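Local coordinates for protein (R)-specific secondary-alkylsulfatase (Pseudomonas sp., PDB 4AXH) that hydrolyses secondary alkyl sulfates with the help of zinc, inverting the configuration of (R)-substrates to give (S)-alcohols and sulfate, at residues K270-H275 with E281-L286; A463-M468 with R498-D503. All coordinates share one frame; numbering follows the deposited sequence.

Contact 1 of 2, residues K270-H275 with E281-L286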
ATOM      1  N   LYS A 270      12.797  10.252  21.042  1.00 41.36           N
ATOM      2  CA  LYS A 270      14.107  10.397  20.367  1.00 43.17           C
ATOM      3  C   LYS A 270      14.522   9.061  19.685  1.00 49.39           C
ATOM      4  O   LYS A 270      14.188   7.996  20.215  1.00 50.49           O
ATOM      5  CB  LYS A 270      15.208  10.808  21.385  1.00 45.87           C
ATOM      6  CG  LYS A 270      14.964  12.134  22.117  1.00 55.84           C
ATOM      7  CD  LYS A 270      15.932  12.294  23.290  1.00 68.78           C
ATOM      8  CE  LYS A 270      15.636  13.499  24.152  1.00 83.13           C
ATOM      9  NZ  LYS A 270      16.644  14.585  23.963  1.00 89.78           N
ATOM     10  N   PRO A 271      15.312   9.078  18.575  1.00 44.52           N
ATOM     11  CA  PRO A 271      15.717   7.809  17.928  1.00 42.04           C
ATOM     12  C   PRO A 271      16.371   6.767  18.829  1.00 44.36           C
ATOM     13  O   PRO A 271      16.312   5.573  18.529  1.00 46.60           O
ATOM     14  CB  PRO A 271      16.668   8.270  16.833  1.00 43.37           C
ATOM     15  CG  PRO A 271      16.199   9.629  16.493  1.00 48.57           C
ATOM     16  CD  PRO A 271      15.822  10.239  17.813  1.00 45.33           C
ATOM     17  N   TYR A 272      17.011   7.230  19.910  1.00 38.23           N
ATOM     18  CA  TYR A 272      17.669   6.442  20.955  1.00 36.98           C
ATOM     19  C   TYR A 272      17.467   7.166  22.294  1.00 40.61           C
ATOM     20  O   TYR A 272      17.639   8.373  22.363  1.00 41.11           O
ATOM     21  CB  TYR A 272      19.171   6.232  20.671  1.00 36.80           C
ATOM     22  CG  TYR A 272      19.475   5.540  19.353  1.00 36.92           C
ATOM     23  CD1 TYR A 272      19.590   4.151  19.279  1.00 36.64           C
ATOM     24  CD2 TYR A 272      19.700   6.279  18.190  1.00 37.99           C
ATOM     25  CE1 TYR A 272      19.930   3.520  18.082  1.00 37.64           C
ATOM     26  CE2 TYR A 272      19.995   5.659  16.982  1.00 37.51           C
ATOM     27  CZ  TYR A 272      20.114   4.281  16.928  1.00 45.67           C
ATOM     28  OH  TYR A 272      20.422   3.710  15.713  1.00 45.43           O
ATOM     29  N   GLU A 273      17.040   6.442  23.330  1.00 36.51           N
ATOM     30  CA  GLU A 273      16.776   7.019  24.645  1.00 35.59           C
ATOM     31  C   GLU A 273      17.217   6.107  25.728  1.00 41.88           C
ATOM     32  O   GLU A 273      16.784   4.957  25.778  1.00 42.14           O
ATOM     33  CB  GLU A 273      15.282   7.357  24.842  1.00 36.08           C
ATOM     34  CG  GLU A 273      14.887   8.721  24.317  1.00 35.06           C
ATOM     35  CD  GLU A 273      13.508   9.208  24.715  1.00 43.58           C
ATOM     36  OE1 GLU A 273      13.135   9.024  25.894  1.00 36.80           O
ATOM     37  OE2 GLU A 273      12.834   9.844  23.870  1.00 34.13           O
ATOM     38  N   ARG A 274      18.075   6.617  26.609  1.00 41.52           N
ATOM     39  CA  ARG A 274      18.583   5.854  27.746  0.50 41.76           C
ATOM     40  C   ARG A 274      17.737   6.190  28.965  1.00 45.52           C
ATOM     41  O   ARG A 274      17.440   7.370  29.189  1.00 47.92           O
ATOM     42  CB  ARG A 274      20.057   6.192  28.011  0.50 41.98           C
ATOM     43  CG  ARG A 274      21.028   5.615  26.993  0.50 48.72           C
ATOM     44  CD  ARG A 274      22.423   5.534  27.575  0.50 53.42           C
ATOM     45  NE  ARG A 274      22.440   4.697  28.775  0.50 58.06           N
ATOM     46  CZ  ARG A 274      22.763   3.408  28.798  0.50 69.77           C
ATOM     47  NH1 ARG A 274      23.146   2.788  27.686  0.50 49.97           N
ATOM     48  NH2 ARG A 274      22.732   2.735  29.937  0.50 57.53           N
ATOM     49  N   HIS A 275      17.315   5.170  29.726  1.00 38.88           N
ATOM     50  CA  HIS A 275      16.506   5.328  30.949  1.00 37.25           C
ATOM     51  C   HIS A 275      16.886   4.300  31.984  1.00 43.85           C
ATOM     52  O   HIS A 275      17.162   3.141  31.656  1.00 44.71           O
ATOM     53  CB  HIS A 275      15.010   5.200  30.690  1.00 36.50           C
ATOM     54  CG  HIS A 275      14.446   6.325  29.912  1.00 38.81           C
ATOM     55  ND1 HIS A 275      13.963   7.440  30.535  1.00 40.41           N
ATOM     56  CD2 HIS A 275      14.283   6.451  28.574  1.00 40.71           C
ATOM     57  CE1 HIS A 275      13.537   8.231  29.564  1.00 40.61           C
ATOM     58  NE2 HIS A 275      13.700   7.670  28.364  1.00 40.73           N
ATOM     59  N   GLU A 281      19.249  -0.510  33.615  1.00 46.19           N
ATOM     60  CA  GLU A 281      19.562   0.377  32.508  1.00 45.68           C
ATOM     61  C   GLU A 281      18.837  -0.150  31.274  1.00 46.97           C
ATOM     62  O   GLU A 281      18.905  -1.345  30.957  1.00 44.48           O
ATOM     63  CB  GLU A 281      21.077   0.415  32.251  1.00 47.78           C
ATOM     64  CG  GLU A 281      21.845   1.480  33.000  1.00 60.25           C
ATOM     65  CD  GLU A 281      23.345   1.285  32.897  1.00 91.24           C
ATOM     66  OE1 GLU A 281      23.912   1.561  31.814  1.00 83.00           O
ATOM     67  OE2 GLU A 281      23.950   0.815  33.889  1.00 96.12           O
ATOM     68  N   LEU A 282      18.139   0.763  30.582  1.00 43.19           N
ATOM     69  CA  LEU A 282      17.373   0.488  29.373  1.00 40.51           C
ATOM     70  C   LEU A 282      17.728   1.518  28.338  1.00 42.84           C
ATOM     71  O   LEU A 282      17.625   2.711  28.609  1.00 42.95           O
ATOM     72  CB  LEU A 282      15.847   0.569  29.629  1.00 39.78           C
ATOM     73  CG  LEU A 282      15.283  -0.066  30.900  1.00 43.40           C
ATOM     74  CD1 LEU A 282      13.965   0.548  31.270  1.00 42.11           C
ATOM     75  CD2 LEU A 282      15.138  -1.548  30.743  1.00 46.63           C
ATOM     76  N   GLU A 283      18.155   1.057  27.156  1.00 38.24           N
ATOM     77  CA  GLU A 283      18.398   1.875  25.976  1.00 36.28           C
ATOM     78  C   GLU A 283      17.342   1.383  24.984  1.00 38.32           C
ATOM     79  O   GLU A 283      17.246   0.177  24.702  1.00 38.52           O
ATOM     80  CB  GLU A 283      19.817   1.693  25.410  1.00 37.10           C
ATOM     81  CG  GLU A 283      20.151   2.669  24.283  1.00 48.89           C
ATOM     82  CD  GLU A 283      21.599   2.781  23.818  1.00 72.37           C
ATOM     83  OE1 GLU A 283      22.493   2.218  24.490  1.00 59.24           O
ATOM     84  OE2 GLU A 283      21.843   3.450  22.787  1.00 76.80           O
ATOM     85  N   PHE A 284      16.507   2.303  24.540  1.00 30.47           N
ATOM     86  CA  PHE A 284      15.442   2.086  23.578  1.00 27.69           C
ATOM     87  C   PHE A 284      15.860   2.648  22.228  1.00 31.16           C
ATOM     88  O   PHE A 284      16.410   3.751  22.161  1.00 28.24           O
ATOM     89  CB  PHE A 284      14.169   2.814  24.054  1.00 29.19           C
ATOM     90  CG  PHE A 284      13.670   2.476  25.459  1.00 31.13           C
ATOM     91  CD1 PHE A 284      13.023   1.268  25.716  1.00 33.58           C
ATOM     92  CD2 PHE A 284      13.785   3.393  26.497  1.00 35.25           C
ATOM     93  CE1 PHE A 284      12.548   0.963  26.987  1.00 35.86           C
ATOM     94  CE2 PHE A 284      13.294   3.096  27.774  1.00 39.42           C
ATOM     95  CZ  PHE A 284      12.695   1.871  28.016  1.00 38.07           C
ATOM     96  N   GLN A 285      15.593   1.898  21.149  1.00 31.38           N
ATOM     97  CA  GLN A 285      15.867   2.313  19.769  1.00 31.91           C
ATOM     98  C   GLN A 285      14.552   2.347  18.996  1.00 37.77           C
ATOM     99  O   GLN A 285      13.980   1.289  18.759  1.00 39.96           O
ATOM    100  CB  GLN A 285      16.849   1.349  19.081  1.00 33.28           C
ATOM    101  CG  GLN A 285      17.006   1.612  17.564  1.00 43.30           C
ATOM    102  CD  GLN A 285      17.553   0.461  16.746  1.00 65.39           C
ATOM    103  OE1 GLN A 285      17.650  -0.696  17.207  1.00 53.06           O
ATOM    104  NE2 GLN A 285      17.885   0.769  15.487  1.00 64.15           N
ATOM    105  N   LEU A 286      14.082   3.540  18.599  1.00 32.04           N
ATOM    106  CA  LEU A 286      12.842   3.648  17.850  1.00 31.55           C
ATOM    107  C   LEU A 286      12.948   2.979  16.478  1.00 35.30           C
ATOM    108  O   LEU A 286      13.816   3.345  15.692  1.00 36.73           O
ATOM    109  CB  LEU A 286      12.450   5.130  17.664  1.00 31.99           C
ATOM    110  CG  LEU A 286      11.768   5.882  18.823  1.00 37.14           C
ATOM    111  CD1 LEU A 286      11.487   7.328  18.413  1.00 38.27           C
ATOM    112  CD2 LEU A 286      10.451   5.266  19.184  1.00 38.13           C
TER
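Y272 lies alongside Q285 on one face of an antiparallel strand pair, the ring and the glutamine chain running out together from the strands. From Y272 CB, whose nearest atom across the pair is F284 O, the ring runs out beside the methylenes of Q285: CD1 meets CB, and CE1 approaches CG at 3.5 Å. Y272 OH ends 3.9 Å from Q285 NE2, too far for a bond, while Q285 OE1 accepts from N297. A chi1 of -58°, with CG anti to the carbonyl carbon, carries the ring beside Q285; its plane lies 10° from that of the amide, and K343 adds a cation-pi contact. Farther along this face, in one deposited conformer, R274 makes salt bridges to E281 OE1 through NH2 and, weakly, to E283 OE1 through NH1 (3.3 Å); its second conformer leaves this network tentative. On the other face, H275 CD2 comes up to the edge of the F284 ring, 3.6 Å from CE2, with neither ring over the other. H275 NE2 donates in its ring plane to E273 OE1 (2.9 Å), and E273 OE2 takes the backbone N-H groups of K270 and E269. Backbone bonds joining E273 to F284, H275 to L282 and L286 N to P271 O form the ladder of a beta hairpin at the edge of a six-stranded sheet of the metallo-beta-lactamase domain. Y272 and Q285 pack on helix 330-344, whereas F284 meets F205 and I268 of the other sheet, consistent with the sandwich of this superfamily. Gripped at both carboxylate oxygens, E273 probably orients H275, and its charge may stabilise a proton on the imidazole.

Contact 2 of 2, residues A463-M468 with R498-D503; sequences AVLKQM and RALQAD
L500 meets both L465 and M468, residues about one turn apart on the neighbouring helix, and these two apolar touches make up the contact. The leucines cross at about a right angle through one methyl each, L465 CD2 lying 3.6 Å from L500 CD2. M468 works at the base of the same side chain: its SD rests 4.0 Å from L500 CB. The chain of M468 bends at its last torsion (chi3 -75°), so that CE turns back toward its own helix, 4.3 Å from L465 CG, and leaves the sulfur as the nearer atom to L500. M468 and L500 point their CB atoms toward the opposite helix, whereas L465 arrives at an angle and brings only the end of its chain close. No hydrogen bond crosses the interface, and all three residues are buried. The helices concerned, 461-474 and 495-511, are next-but-one neighbours in the all-helical alkylsulfatase dimerisation region, whose family is grouped with the tetratricopeptide-repeat proteins; helix 477-490 comes between them in sequence. That intervening helix also packs against the contact, with L487 touching L465 and N485 touching Q501, whose NE2 makes a weak bond to V481 O. Helix 515-529 packs on A502 through A525 and L528, and D503 forms a salt bridge with R529 of that helix. The second subunit also reaches this region: Q467 NE2 donates to A457 O of that subunit, and Q501 packs on its A440.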
ATOM      1  N   ALA A 463     -18.195 -31.256 -16.736  1.00 79.56           N
ATOM      2  CA  ALA A 463     -16.909 -31.214 -17.446  1.00 77.62           C
ATOM      3  C   ALA A 463     -15.810 -30.653 -16.552  1.00 78.55           C
ATOM      4  O   ALA A 463     -14.734 -31.250 -16.465  1.00 78.49           O
ATOM      5  CB  ALA A 463     -17.028 -30.396 -18.719  1.00 78.09           C
ATOM      6  N   VAL A 464     -16.109 -29.550 -15.830  1.00 70.95           N
ATOM      7  CA  VAL A 464     -15.169 -28.935 -14.898  1.00 68.46           C
ATOM      8  C   VAL A 464     -14.851 -29.903 -13.740  1.00 71.02           C
ATOM      9  O   VAL A 464     -13.698 -29.985 -13.334  1.00 70.25           O
ATOM     10  CB  VAL A 464     -15.543 -27.484 -14.463  1.00 71.10           C
ATOM     11  CG1 VAL A 464     -15.842 -26.600 -15.665  1.00 70.37           C
ATOM     12  CG2 VAL A 464     -16.712 -27.454 -13.499  1.00 71.04           C
ATOM     13  N   LEU A 465     -15.855 -30.699 -13.294  1.00 67.67           N
ATOM     14  CA  LEU A 465     -15.740 -31.711 -12.233  1.00 68.00           C
ATOM     15  C   LEU A 465     -14.827 -32.894 -12.634  1.00 72.15           C
ATOM     16  O   LEU A 465     -14.104 -33.422 -11.787  1.00 71.71           O
ATOM     17  CB  LEU A 465     -17.132 -32.233 -11.813  1.00 68.32           C
ATOM     18  CG  LEU A 465     -17.842 -31.522 -10.642  1.00 73.29           C
ATOM     19  CD1 LEU A 465     -19.339 -31.606 -10.780  1.00 73.01           C
ATOM     20  CD2 LEU A 465     -17.463 -32.127  -9.305  1.00 77.45           C
ATOM     21  N   LYS A 466     -14.875 -33.312 -13.914  1.00 69.21           N
ATOM     22  CA  LYS A 466     -14.054 -34.402 -14.462  1.00 69.22           C
ATOM     23  C   LYS A 466     -12.598 -33.934 -14.534  1.00 70.84           C
ATOM     24  O   LYS A 466     -11.692 -34.691 -14.189  1.00 69.01           O
ATOM     25  CB  LYS A 466     -14.558 -34.789 -15.874  1.00 72.87           C
ATOM     26  CG  LYS A 466     -14.348 -36.260 -16.253  1.00 88.67           C
ATOM     27  CD  LYS A 466     -13.013 -36.533 -16.945  1.00 95.57           C
ATOM     28  CE  LYS A 466     -12.741 -38.012 -17.040  1.00105.29           C
ATOM     29  NZ  LYS A 466     -11.304 -38.294 -17.298  1.00113.21           N
ATOM     30  N   GLN A 467     -12.399 -32.673 -14.978  1.00 66.65           N
ATOM     31  CA  GLN A 467     -11.114 -31.985 -15.079  1.00 66.19           C
ATOM     32  C   GLN A 467     -10.498 -31.774 -13.699  1.00 68.84           C
ATOM     33  O   GLN A 467      -9.287 -31.918 -13.541  1.00 68.36           O
ATOM     34  CB  GLN A 467     -11.293 -30.632 -15.753  1.00 67.47           C
ATOM     35  CG  GLN A 467     -11.527 -30.724 -17.240  1.00 81.66           C
ATOM     36  CD  GLN A 467     -11.248 -29.402 -17.875  1.00105.24           C
ATOM     37  OE1 GLN A 467     -10.187 -28.806 -17.661  1.00101.06           O
ATOM     38  NE2 GLN A 467     -12.196 -28.918 -18.663  1.00100.74           N
ATOM     39  N   MET A 468     -11.332 -31.419 -12.719  1.00 64.73           N
ATOM     40  CA  MET A 468     -10.959 -31.216 -11.330  1.00 65.29           C
ATOM     41  C   MET A 468     -10.442 -32.550 -10.769  1.00 69.53           C
ATOM     42  O   MET A 468      -9.401 -32.567 -10.098  1.00 69.75           O
ATOM     43  CB  MET A 468     -12.197 -30.791 -10.532  1.00 68.22           C
ATOM     44  CG  MET A 468     -12.028 -29.544  -9.706  1.00 72.48           C
ATOM     45  SD  MET A 468     -13.423 -29.276  -8.557  1.00 77.24           S
ATOM     46  CE  MET A 468     -14.688 -28.698  -9.710  1.00 74.17           C
ATOM     47  N   ARG A 498     -17.639 -28.780  -4.014  1.00 61.47           N
ATOM     48  CA  ARG A 498     -17.241 -28.307  -2.696  1.00 60.10           C
ATOM     49  C   ARG A 498     -16.298 -29.303  -2.026  1.00 62.08           C
ATOM     50  O   ARG A 498     -15.232 -28.903  -1.555  1.00 62.00           O
ATOM     51  CB  ARG A 498     -18.472 -28.112  -1.809  1.00 59.73           C
ATOM     52  CG  ARG A 498     -19.373 -26.957  -2.206  1.00 67.12           C
ATOM     53  CD  ARG A 498     -20.632 -26.979  -1.356  1.00 73.80           C
ATOM     54  NE  ARG A 498     -20.390 -26.474  -0.001  1.00 67.94           N
ATOM     55  CZ  ARG A 498     -20.584 -25.214   0.374  1.00 71.95           C
ATOM     56  NH1 ARG A 498     -21.036 -24.317  -0.497  1.00 56.15           N
ATOM     57  NH2 ARG A 498     -20.334 -24.840   1.625  1.00 52.12           N
ATOM     58  N   ALA A 499     -16.694 -30.597  -1.992  1.00 56.23           N
ATOM     59  CA  ALA A 499     -15.942 -31.684  -1.358  1.00 54.99           C
ATOM     60  C   ALA A 499     -14.591 -31.878  -2.021  1.00 58.64           C
ATOM     61  O   ALA A 499     -13.604 -32.115  -1.326  1.00 58.15           O
ATOM     62  CB  ALA A 499     -16.739 -32.981  -1.404  1.00 55.29           C
ATOM     63  N   LEU A 500     -14.550 -31.744  -3.363  1.00 54.35           N
ATOM     64  CA  LEU A 500     -13.353 -31.891  -4.173  1.00 53.42           C
ATOM     65  C   LEU A 500     -12.424 -30.742  -3.928  1.00 59.00           C
ATOM     66  O   LEU A 500     -11.273 -30.996  -3.576  1.00 59.44           O
ATOM     67  CB  LEU A 500     -13.706 -32.025  -5.663  1.00 52.87           C
ATOM     68  CG  LEU A 500     -13.716 -33.458  -6.296  1.00 56.68           C
ATOM     69  CD1 LEU A 500     -13.800 -34.584  -5.266  1.00 56.41           C
ATOM     70  CD2 LEU A 500     -14.817 -33.592  -7.321  1.00 59.44           C
ATOM     71  N   GLN A 501     -12.923 -29.479  -4.022  1.00 55.08           N
ATOM     72  CA  GLN A 501     -12.088 -28.304  -3.750  1.00 54.10           C
ATOM     73  C   GLN A 501     -11.538 -28.321  -2.322  1.00 58.56           C
ATOM     74  O   GLN A 501     -10.390 -27.932  -2.117  1.00 60.42           O
ATOM     75  CB  GLN A 501     -12.795 -26.993  -4.057  1.00 54.67           C
ATOM     76  CG  GLN A 501     -11.804 -25.911  -4.498  1.00 55.74           C
ATOM     77  CD  GLN A 501     -12.199 -24.489  -4.127  1.00 74.86           C
ATOM     78  OE1 GLN A 501     -13.398 -24.279  -3.586  1.00 68.35           O
ATOM     79  NE2 GLN A 501     -11.424 -23.545  -4.317  1.00 64.39           N
ATOM     80  N   ALA A 502     -12.320 -28.835  -1.356  1.00 52.88           N
ATOM     81  CA  ALA A 502     -11.893 -28.954   0.039  1.00 51.41           C
ATOM     82  C   ALA A 502     -10.791 -29.990   0.157  1.00 54.47           C
ATOM     83  O   ALA A 502      -9.825 -29.754   0.887  1.00 55.46           O
ATOM     84  CB  ALA A 502     -13.062 -29.320   0.926  1.00 51.57           C
ATOM     85  N   ASP A 503     -10.896 -31.098  -0.606  1.00 48.36           N
ATOM     86  CA  ASP A 503      -9.921 -32.200  -0.629  1.00 47.74           C
ATOM     87  C   ASP A 503      -8.565 -31.748  -1.172  1.00 48.26           C
ATOM     88  O   ASP A 503      -7.530 -32.097  -0.600  1.00 46.73           O
ATOM     89  CB  ASP A 503     -10.458 -33.408  -1.441  1.00 50.37           C
ATOM     90  CG  ASP A 503     -11.433 -34.349  -0.713  1.00 66.94           C
ATOM     91  OD1 ASP A 503     -11.991 -33.946   0.340  1.00 76.48           O
ATOM     92  OD2 ASP A 503     -11.627 -35.496  -1.192  1.00 67.50           O
TER

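In the fold
From the N terminus, the chain first builds much of the metallo-beta-lactamase region, and contact 1 closes the short hairpin of strands 272-277 and 280-286, with only five residues between its segments. This hairpin forms one edge of the six-stranded sheet that continues into strand 296-300. Contact 2 opens much later, in the dimerisation region, and closes a 29-residue excursion that includes helix 477-490. The contacts therefore follow in series, neither nesting nor crossing. They lie on opposite sides of the chain's centre, their own centres 57 Å apart and their nearest atoms about 42 Å apart: one joins neighbouring strands, the other next-but-one helices.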